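Light Chain (Clostridium botulinum, PDB 6BVD) acts as the zinc metalloendopeptidase of the mosaic botulinum neurotoxin HA and cleaves a neuronal SNARE protein, blocking neurotransmitter release. Local coordinates at the calcium ion site and the interface of chains A and B. Sequence-based numbering; all coordinates share one arbitrary frame. Chains: chain A/B, Light Chain.

Contact 1: the calcium ion site. Residues chain A 95, 384, 389; chain B 95, 384, 389. With CA (calcium ion), chain C.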
loop_
_atom_site.group_PDB
_atom_site.type_symbol
_atom_site.label_atom_id
_atom_site.label_comp_id
_atom_site.label_asym_id
_atom_site.label_seq_id
_atom_site.Cartn_x
_atom_site.Cartn_y
_atom_site.Cartn_z
ATOM N N LYS A 95 -0.826 8.753 0.978
ATOM C CA LYS A 95 0.218 7.718 1.177
ATOM C C LYS A 95 0.724 7.713 2.629
ATOM O O LYS A 95 0.950 6.640 3.242
ATOM C CB LYS A 95 1.367 7.943 0.190
ATOM C CG LYS A 95 2.313 6.717 0.077
ATOM C CD LYS A 95 3.289 6.869 -1.074
ATOM C CE LYS A 95 4.171 5.604 -1.160
ATOM N NZ LYS A 95 4.754 5.582 -2.502
ATOM N N ASP A 384 6.968 3.947 -5.529
ATOM C CA ASP A 384 7.087 2.805 -4.614
ATOM C C ASP A 384 8.459 2.119 -4.679
ATOM O O ASP A 384 8.754 1.284 -3.825
ATOM C CB ASP A 384 5.973 1.778 -4.893
ATOM C CG ASP A 384 4.625 2.189 -4.243
ATOM O OD1 ASP A 384 4.621 2.570 -3.062
ATOM O OD2 ASP A 384 3.584 2.184 -4.936
ATOM N N GLU A 389 4.357 2.646 1.364
ATOM C CA GLU A 389 3.490 2.651 2.568
ATOM C C GLU A 389 4.006 1.753 3.702
ATOM O O GLU A 389 4.027 2.154 4.854
ATOM C CB GLU A 389 2.060 2.151 2.215
ATOM C CG GLU A 389 1.262 3.094 1.278
ATOM C CD GLU A 389 1.501 2.879 -0.212
ATOM O OE1 GLU A 389 2.335 2.026 -0.658
ATOM O OE2 GLU A 389 0.861 3.611 -0.991
ATOM N N LYS B 95 4.437 -4.636 -6.256
ATOM C CA LYS B 95 3.195 -3.841 -6.200
ATOM C C LYS B 95 1.960 -4.632 -6.694
ATOM O O LYS B 95 0.889 -4.529 -6.101
ATOM C CB LYS B 95 3.374 -2.564 -6.998
ATOM C CG LYS B 95 2.271 -1.514 -6.689
ATOM C CD LYS B 95 2.635 -0.115 -7.243
ATOM C CE LYS B 95 1.572 0.920 -6.854
ATOM N NZ LYS B 95 2.094 2.299 -6.990
ATOM N N ASP B 384 2.086 6.366 -7.204
ATOM C CA ASP B 384 0.805 6.175 -6.511
ATOM C C ASP B 384 -0.239 7.241 -6.895
ATOM O O ASP B 384 -1.395 7.092 -6.520
ATOM C CB ASP B 384 0.990 6.182 -4.988
ATOM C CG ASP B 384 1.474 4.815 -4.413
ATOM O OD1 ASP B 384 0.923 3.766 -4.774
ATOM O OD2 ASP B 384 2.346 4.800 -3.521
ATOM N N GLU B 389 -1.878 0.228 -5.088
ATOM C CA GLU B 389 -2.136 -1.148 -4.653
ATOM C C GLU B 389 -3.656 -1.358 -4.438
ATOM O O GLU B 389 -4.236 -2.376 -4.849
ATOM C CB GLU B 389 -1.373 -1.461 -3.356
ATOM C CG GLU B 389 0.180 -1.430 -3.520
ATOM C CD GLU B 389 0.834 -0.036 -3.306
ATOM O OE1 GLU B 389 0.097 0.985 -3.103
ATOM O OE2 GLU B 389 2.107 0.042 -3.333
HETATM CA CA CA C . 2.177 2.424 -3.137
#

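Contact 2: the interface of chains A and B. Residues chain A 384, 388, 390-391, 395-398; chain B 9-11, 14, 91, 98.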
loop_
_atom_site.group_PDB
_atom_site.type_symbol
_atom_site.label_atom_id
_atom_site.label_comp_id
_atom_site.label_asym_id
_atom_site.label_seq_id
_atom_site.Cartn_x
_atom_site.Cartn_y
_atom_site.Cartn_z
ATOM N N ASP A 384 6.968 3.947 -5.529
ATOM C CA ASP A 384 7.087 2.805 -4.614
ATOM C C ASP A 384 8.459 2.119 -4.679
ATOM O O ASP A 384 8.754 1.284 -3.825
ATOM C CB ASP A 384 5.973 1.778 -4.893
ATOM C CG ASP A 384 4.625 2.189 -4.243
ATOM O OD1 ASP A 384 4.621 2.570 -3.062
ATOM O OD2 ASP A 384 3.584 2.184 -4.936
ATOM N N THR A 388 7.791 3.451 0.279
ATOM C CA THR A 388 6.530 2.678 0.277
ATOM C C THR A 388 5.667 2.899 1.499
ATOM O O THR A 388 6.165 3.279 2.585
ATOM C CB THR A 388 6.773 1.156 0.198
ATOM O OG1 THR A 388 7.488 0.698 1.367
ATOM C CG2 THR A 388 7.508 0.801 -1.086
ATOM N N VAL A 390 4.370 0.520 3.376
ATOM C CA VAL A 390 4.679 -0.495 4.395
ATOM C C VAL A 390 6.068 -0.274 5.020
ATOM O O VAL A 390 6.252 -0.554 6.217
ATOM C CB VAL A 390 4.560 -1.960 3.809
ATOM C CG1 VAL A 390 5.530 -2.201 2.647
ATOM C CG2 VAL A 390 4.734 -3.045 4.887
ATOM N N ASP A 391 7.030 0.210 4.241
ATOM C CA ASP A 391 8.443 0.291 4.767
ATOM C C ASP A 391 9.122 1.651 4.731
ATOM O O ASP A 391 10.262 1.808 5.236
ATOM C CB ASP A 391 9.369 -0.680 3.983
ATOM C CG ASP A 391 9.014 -2.152 4.176
ATOM O OD1 ASP A 391 8.646 -2.560 5.304
ATOM O OD2 ASP A 391 9.099 -2.910 3.168
ATOM N N ILE A 395 13.387 -0.118 2.152
ATOM C CA ILE A 395 12.889 -1.231 1.351
ATOM C C ILE A 395 13.933 -2.360 1.285
ATOM O O ILE A 395 15.103 -2.101 1.009
ATOM C CB ILE A 395 12.568 -0.757 -0.080
ATOM C CG1 ILE A 395 11.555 0.394 -0.058
ATOM C CG2 ILE A 395 12.055 -1.892 -0.919
ATOM C CD1 ILE A 395 11.483 1.205 -1.396
ATOM N N GLY A 396 13.510 -3.585 1.567
ATOM C CA GLY A 396 14.400 -4.756 1.410
ATOM C C GLY A 396 15.631 -4.615 2.312
ATOM O O GLY A 396 15.517 -4.247 3.483
ATOM N N ALA A 397 16.808 -4.891 1.765
ATOM C CA ALA A 397 18.031 -4.887 2.568
ATOM C C ALA A 397 18.429 -3.463 2.983
ATOM O O ALA A 397 19.311 -3.265 3.810
ATOM C CB ALA A 397 19.173 -5.588 1.798
ATOM N N LEU A 398 17.731 -2.454 2.461
ATOM C CA LEU A 398 18.003 -1.096 2.895
ATOM C C LEU A 398 17.600 -0.907 4.360
ATOM O O LEU A 398 17.966 0.092 4.990
ATOM C CB LEU A 398 17.295 -0.079 2.003
ATOM C CG LEU A 398 17.895 0.125 0.623
ATOM C CD1 LEU A 398 16.891 0.882 -0.253
ATOM C CD2 LEU A 398 19.202 0.900 0.754
ATOM N N SER B 9 9.616 -7.882 0.190
ATOM C CA SER B 9 10.220 -6.844 -0.634
ATOM C C SER B 9 11.744 -6.966 -0.733
ATOM O O SER B 9 12.388 -7.393 0.201
ATOM C CB SER B 9 9.863 -5.462 -0.065
ATOM O OG SER B 9 8.470 -5.189 -0.239
ATOM N N PHE B 10 12.303 -6.548 -1.860
ATOM C CA PHE B 10 13.732 -6.651 -2.106
ATOM C C PHE B 10 14.099 -5.729 -3.245
ATOM O O PHE B 10 13.286 -5.455 -4.133
ATOM C CB PHE B 10 14.146 -8.105 -2.454
ATOM C CG PHE B 10 13.019 -8.936 -3.006
ATOM C CD1 PHE B 10 12.375 -8.555 -4.174
ATOM C CD2 PHE B 10 12.582 -10.067 -2.342
ATOM C CE1 PHE B 10 11.312 -9.301 -4.694
ATOM C CE2 PHE B 10 11.519 -10.822 -2.854
ATOM C CZ PHE B 10 10.889 -10.429 -4.031
ATOM N N ASN B 11 15.353 -5.301 -3.252
ATOM C CA ASN B 11 15.927 -4.610 -4.395
ATOM C C ASN B 11 16.788 -5.573 -5.192
ATOM O O ASN B 11 17.340 -6.538 -4.633
ATOM C CB ASN B 11 16.747 -3.398 -3.903
ATOM C CG ASN B 11 15.975 -2.578 -2.895
ATOM O OD1 ASN B 11 15.067 -1.807 -3.268
ATOM N ND2 ASN B 11 16.298 -2.750 -1.608
ATOM N N ASP B 14 20.244 -6.222 -3.773
ATOM C CA ASP B 14 20.415 -6.768 -2.425
ATOM C C ASP B 14 21.261 -8.045 -2.505
ATOM O O ASP B 14 21.130 -8.809 -3.445
ATOM C CB ASP B 14 19.089 -7.110 -1.751
ATOM C CG ASP B 14 18.237 -5.911 -1.476
ATOM O OD1 ASP B 14 18.692 -4.775 -1.706
ATOM O OD2 ASP B 14 17.086 -6.127 -1.022
ATOM N N GLN B 91 10.078 -4.193 -8.522
ATOM C CA GLN B 91 9.224 -3.373 -7.661
ATOM C C GLN B 91 7.780 -3.394 -8.176
ATOM O O GLN B 91 6.840 -3.303 -7.377
ATOM C CB GLN B 91 9.734 -1.936 -7.565
ATOM C CG GLN B 91 11.200 -1.857 -7.115
ATOM C CD GLN B 91 11.468 -2.683 -5.868
ATOM O OE1 GLN B 91 10.740 -2.585 -4.878
ATOM N NE2 GLN B 91 12.523 -3.505 -5.903
ATOM N N LYS B 98 0.991 -7.087 -4.038
ATOM C CA LYS B 98 0.323 -6.433 -2.934
ATOM C C LYS B 98 -1.117 -6.084 -3.345
ATOM O O LYS B 98 -2.037 -6.166 -2.516
ATOM C CB LYS B 98 1.076 -5.174 -2.452
ATOM C CG LYS B 98 2.357 -5.512 -1.604
ATOM C CD LYS B 98 2.945 -4.342 -0.799
ATOM C CE LYS B 98 4.013 -3.529 -1.560
ATOM N NZ LYS B 98 4.729 -2.484 -0.719
HETATM O O HOH W 1 3.407 -0.416 0.387
HETATM O O HOH W 2 8.737 -1.540 -3.564
#

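Contact 1: the calcium ion site
Two copies of this clostridial neurotoxin zinc protease, a family marked by the zinc-binding HExxH motif (here on helix 222-237), share one calcium ion built from a loop of each chain. That loop follows strand 373-377, leads to the 3-10 helix 396-405 and supplies A:Asp384 and A:Glu389 with their copies B:Asp384 and B:Glu389; helix 83-100 supplies A:Lys95 and B:Lys95. Eight carboxylate oxygens coordinate the metal, since all four acids bind through both oxygens. A:Asp384 is nearly symmetric, with its OD2 2.3 Å and its OD1 2.4 Å from the calcium. A:Glu389 is lopsided: its OE1 stands 2.5 Å from the calcium but its OE2 2.8 Å, whereas B:Glu389 binds more evenly. Both glutamates bend at chi2 (86° in A:Glu389), which turns the carboxylate back onto the metal. Facing glutamates meet tip to tip with planes 86° apart, while the aspartates cross at about a right angle.

The second shell includes a lysine from each chain, extended beyond CG, with CG anti to the backbone N, so that NZ reaches between the two aspartates. A:Lys95 NZ lies 2.7 Å from B:Asp384 OD2, on that oxygen's anti lone pair, and 3.1 Å from A:Asp384 OD1, which it meets from above the carboxylate plane. On the opposite side B:Lys95 NZ approaches A:Asp384 OD2 nearly along its C-O axis at 2.5 Å and also reaches B:Asp384 OD1 at 2.9 Å, again above the plane. Each salt bridge pair therefore ties aspartates of both chains. Four carboxylates around one divalent ion would leave excess negative charge, which the two ammonium groups could offset. The ion may come from purification or crystallisation.

Contact 2: the interface of chains A and B
Along this flank of a two-fold symmetric interface between identical chains, the loop and 3-10 helix start of chain A (388-398) lie against the N-terminal segment and helix 83-100 of chain B.

B:Asn11 carries much of the polar contact. From CB, its CG is set anti to the carbonyl carbon (chi1 -48°), and the side chain crosses those of A:Ile395 and A:Leu398 at about a right angle. At the tip the two branches part: OD1 packs 3.8 Å from A:Ile395 CG2, while ND2 donates to A:Ile395 O at 2.9 Å and lies 3.9 Å from A:Leu398 CD1. The A:Ile395 carbonyl receives the N-H from above its plane, although the acceptor lies close to the plane of the asparagine amide. The same ND2 donates to B:Asp14 OD1 at 3.1 Å, on the syn lone pair, which helps fix the amide's rotation.

B:Asp14 is thereby aimed at the helix start, where its OD2 accepts from two backbone amides, A:Ala397 N at 3.1 Å (163° at H) and B:Asn11 N, both from above the carboxylate plane. A:Ala397 CB rests 3.4 Å from B:Asp14 CG.

Nearer the calcium, B:Lys98 bends at chi3 (-91°) and crosses A:Val390 obliquely, its NZ coming 3.5 Å from A:Val390 CG1. Water 2 joins A:Asp384 O to B:Gln91 OE1, and water 1 bridges B:Lys98 NZ to A:Val390 N, the latter a long contact of 3.3 Å between A:Val390 N and the water oxygen.

Contact 1 and contact 2 are neighbours, their C-alpha centres about 11 Å apart, and they meet at A:Asp384: its carboxylate serves contact 1, whereas its backbone carbonyl serves contact 2. Both draw on the loop that precedes 3-10 helix 396-405 in chain A and on helix 83-100 of chain B. Contact 1 joins both chains around one ion, while contact 2 has a symmetry twin with the chains exchanged, so one calcium site is accompanied by two polar flanks. This continuity suggests that calcium binding and loop docking support each other in the deposited dimer; the structure alone does not show whether it forms in solution.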